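Protein DJ-1 homolog D (Arabidopsis thaliana, PDB 4OGG) belongs to the DJ-1/PfpI family and carries two copies of that family's alpha/beta fold in a single chain. Local coordinates at residues D11-Y16 with H64-N69. Sequence-based numbering, arbitrary orientation.
Sequences DYMEDY and HNFTLN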
loop_
_atom_site.group_PDB
_atom_site.type_symbol
_atom_site.label_atom_id
_atom_site.label_comp_id
_atom_site.label_asym_id
_atom_site.label_seq_id
_atom_site.Cartn_x
_atom_site.Cartn_y
_atom_site.Cartn_z
ATOM N N ASP C 11 10.183 -0.126 -17.617
ATOM C CA ASP C 11 9.367 0.170 -16.448
ATOM C C ASP C 11 8.684 -1.099 -15.955
ATOM O O ASP C 11 8.118 -1.864 -16.735
ATOM C CB ASP C 11 8.326 1.244 -16.773
ATOM C CG ASP C 11 8.953 2.597 -17.055
ATOM O OD1 ASP C 11 10.188 2.725 -16.919
ATOM O OD2 ASP C 11 8.212 3.535 -17.409
ATOM N N TYR C 12 8.761 -1.309 -14.647
ATOM C CA TYR C 12 8.185 -2.471 -13.989
ATOM C C TYR C 12 8.910 -3.781 -14.282
ATOM O O TYR C 12 8.328 -4.866 -14.233
ATOM C CB TYR C 12 6.684 -2.556 -14.282
ATOM C CG TYR C 12 5.924 -1.497 -13.503
ATOM C CD1 TYR C 12 5.860 -1.551 -12.109
ATOM C CD2 TYR C 12 5.323 -0.418 -14.147
ATOM C CE1 TYR C 12 5.216 -0.557 -11.373
ATOM C CE2 TYR C 12 4.676 0.588 -13.418
ATOM C CZ TYR C 12 4.628 0.510 -12.034
ATOM O OH TYR C 12 4.004 1.498 -11.306
ATOM N N MET C 13 10.199 -3.673 -14.590
ATOM C CA MET C 13 11.004 -4.872 -14.780
ATOM C C MET C 13 11.101 -5.387 -13.339
ATOM O O MET C 13 10.921 -4.611 -12.396
ATOM C CB MET C 13 12.391 -4.501 -15.320
ATOM C CG MET C 13 13.171 -3.541 -14.441
ATOM S SD MET C 13 14.691 -2.968 -15.238
ATOM C CE MET C 13 14.932 -1.428 -14.403
ATOM N N GLU C 14 11.367 -6.674 -13.147
ATOM C CA GLU C 14 11.442 -7.213 -11.787
ATOM C C GLU C 14 12.687 -6.673 -11.084
ATOM O O GLU C 14 13.802 -6.799 -11.592
ATOM C CB GLU C 14 11.448 -8.745 -11.832
ATOM C CG GLU C 14 10.638 -9.401 -10.710
ATOM C CD GLU C 14 11.317 -9.343 -9.352
ATOM O OE1 GLU C 14 10.616 -9.504 -8.333
ATOM O OE2 GLU C 14 12.551 -9.161 -9.294
ATOM N N ASP C 15 12.482 -6.074 -9.913
ATOM C CA ASP C 15 13.562 -5.455 -9.143
ATOM C C ASP C 15 14.807 -6.320 -8.926
ATOM O O ASP C 15 15.926 -5.862 -9.149
ATOM C CB ASP C 15 13.019 -4.960 -7.791
ATOM C CG ASP C 15 13.819 -3.792 -7.228
ATOM O OD1 ASP C 15 14.692 -3.258 -7.947
ATOM O OD2 ASP C 15 13.573 -3.397 -6.069
ATOM N N TYR C 16 14.633 -7.560 -8.481
ATOM C CA TYR C 16 15.793 -8.427 -8.275
ATOM C C TYR C 16 16.488 -8.750 -9.594
ATOM O O TYR C 16 17.716 -8.787 -9.673
ATOM C CB TYR C 16 15.390 -9.764 -7.643
ATOM C CG TYR C 16 15.176 -9.772 -6.144
ATOM C CD1 TYR C 16 15.702 -8.775 -5.325
ATOM C CD2 TYR C 16 14.504 -10.836 -5.538
ATOM C CE1 TYR C 16 15.568 -8.839 -3.935
ATOM C CE2 TYR C 16 14.370 -10.911 -4.160
ATOM C CZ TYR C 16 14.902 -9.916 -3.366
ATOM O OH TYR C 16 14.775 -10.011 -2.000
ATOM N N HIS C 64 12.338 -0.799 -5.625
ATOM C CA HIS C 64 13.155 0.411 -5.635
ATOM C C HIS C 64 13.092 1.032 -7.025
ATOM O O HIS C 64 12.992 0.319 -8.022
ATOM C CB HIS C 64 14.641 0.113 -5.376
ATOM C CG HIS C 64 14.924 -0.689 -4.144
ATOM N ND1 HIS C 64 14.691 -2.047 -4.066
ATOM C CD2 HIS C 64 15.506 -0.339 -2.973
ATOM C CE1 HIS C 64 15.121 -2.497 -2.901
ATOM N NE2 HIS C 64 15.620 -1.481 -2.219
ATOM N N ASN C 65 13.156 2.355 -7.104
ATOM C CA ASN C 65 13.188 2.975 -8.418
ATOM C C ASN C 65 14.610 2.684 -8.885
ATOM O O ASN C 65 15.546 2.757 -8.087
ATOM C CB ASN C 65 12.962 4.482 -8.329
ATOM C CG ASN C 65 11.546 4.830 -7.938
ATOM O OD1 ASN C 65 10.591 4.271 -8.477
ATOM N ND2 ASN C 65 11.399 5.765 -7.005
ATOM N N PHE C 66 14.771 2.329 -10.155
ATOM C CA PHE C 66 16.091 2.017 -10.692
ATOM C C PHE C 66 16.621 3.137 -11.582
ATOM O O PHE C 66 15.967 3.529 -12.546
ATOM C CB PHE C 66 16.045 0.721 -11.505
ATOM C CG PHE C 66 17.400 0.213 -11.892
ATOM C CD1 PHE C 66 18.132 -0.586 -11.021
ATOM C CD2 PHE C 66 17.974 0.579 -13.103
ATOM C CE1 PHE C 66 19.418 -1.013 -11.349
ATOM C CE2 PHE C 66 19.262 0.159 -13.440
ATOM C CZ PHE C 66 19.984 -0.639 -12.559
ATOM N N THR C 67 17.817 3.628 -11.269
ATOM C CA THR C 67 18.426 4.707 -12.040
ATOM C C THR C 67 19.319 4.173 -13.157
ATOM O O THR C 67 20.278 3.444 -12.906
ATOM C CB THR C 67 19.262 5.633 -11.135
ATOM O OG1 THR C 67 18.451 6.109 -10.051
ATOM C CG2 THR C 67 19.778 6.823 -11.933
ATOM N N LEU C 68 18.992 4.544 -14.389
ATOM C CA LEU C 68 19.746 4.119 -15.566
ATOM C C LEU C 68 21.069 4.874 -15.638
ATOM O O LEU C 68 21.147 6.022 -15.205
ATOM C CB LEU C 68 18.932 4.406 -16.828
ATOM C CG LEU C 68 17.521 3.808 -16.844
ATOM C CD1 LEU C 68 16.727 4.399 -18.001
ATOM C CD2 LEU C 68 17.605 2.283 -16.955
ATOM N N ASN C 69 22.104 4.233 -16.180
ATOM C CA ASN C 69 23.403 4.884 -16.304
ATOM C C ASN C 69 23.840 5.051 -17.754
ATOM O O ASN C 69 24.959 5.493 -18.027
ATOM C CB ASN C 69 24.483 4.126 -15.510
ATOM C CG ASN C 69 24.816 2.764 -16.098
ATOM O OD1 ASN C 69 24.317 2.380 -17.153
ATOM N ND2 ASN C 69 25.683 2.032 -15.410
#
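Asp15 and His64 bring the two backbones to their nearest approach, 6.8 Å between their CA atoms, where a short, weakly bonded strand runs into a helix, near the loop leading into strand 66-67. Both strands belong to the small mixed sheet of the first DJ-1/PfpI repeat, each pairing with strand 44-51. With its CG anti to the backbone N (chi1 -153°), Asp15 reaches across to His64, where OD2 alone takes both donors. His64 N lies 2.9 Å from Asp15 OD2, approaching from above the carboxylate plane. The other oxygen, OD1, receives Tyr209 OH from the second repeat; the Tyr209 ring stacks on that of His64, whose NE2 is hydrogen-bonded to Glu207 OE1, so the imidazole is held at both nitrogens. Farther along the two segments comes a buried apolar touch: the Met13 chain, extended beyond CG, ends with CE 3.8 Å from Phe66 CB, meeting the ring obliquely, and Val18 of helix 15-27 packs on both residues. Glu14 caps that helix, its OE2 accepting from Tyr16 N. The His-carboxylate hydrogen bond is nearly straight at 174°: His64 ND1 points in its ring plane to the syn lone pair of Asp15 OD2, 2.7 Å away.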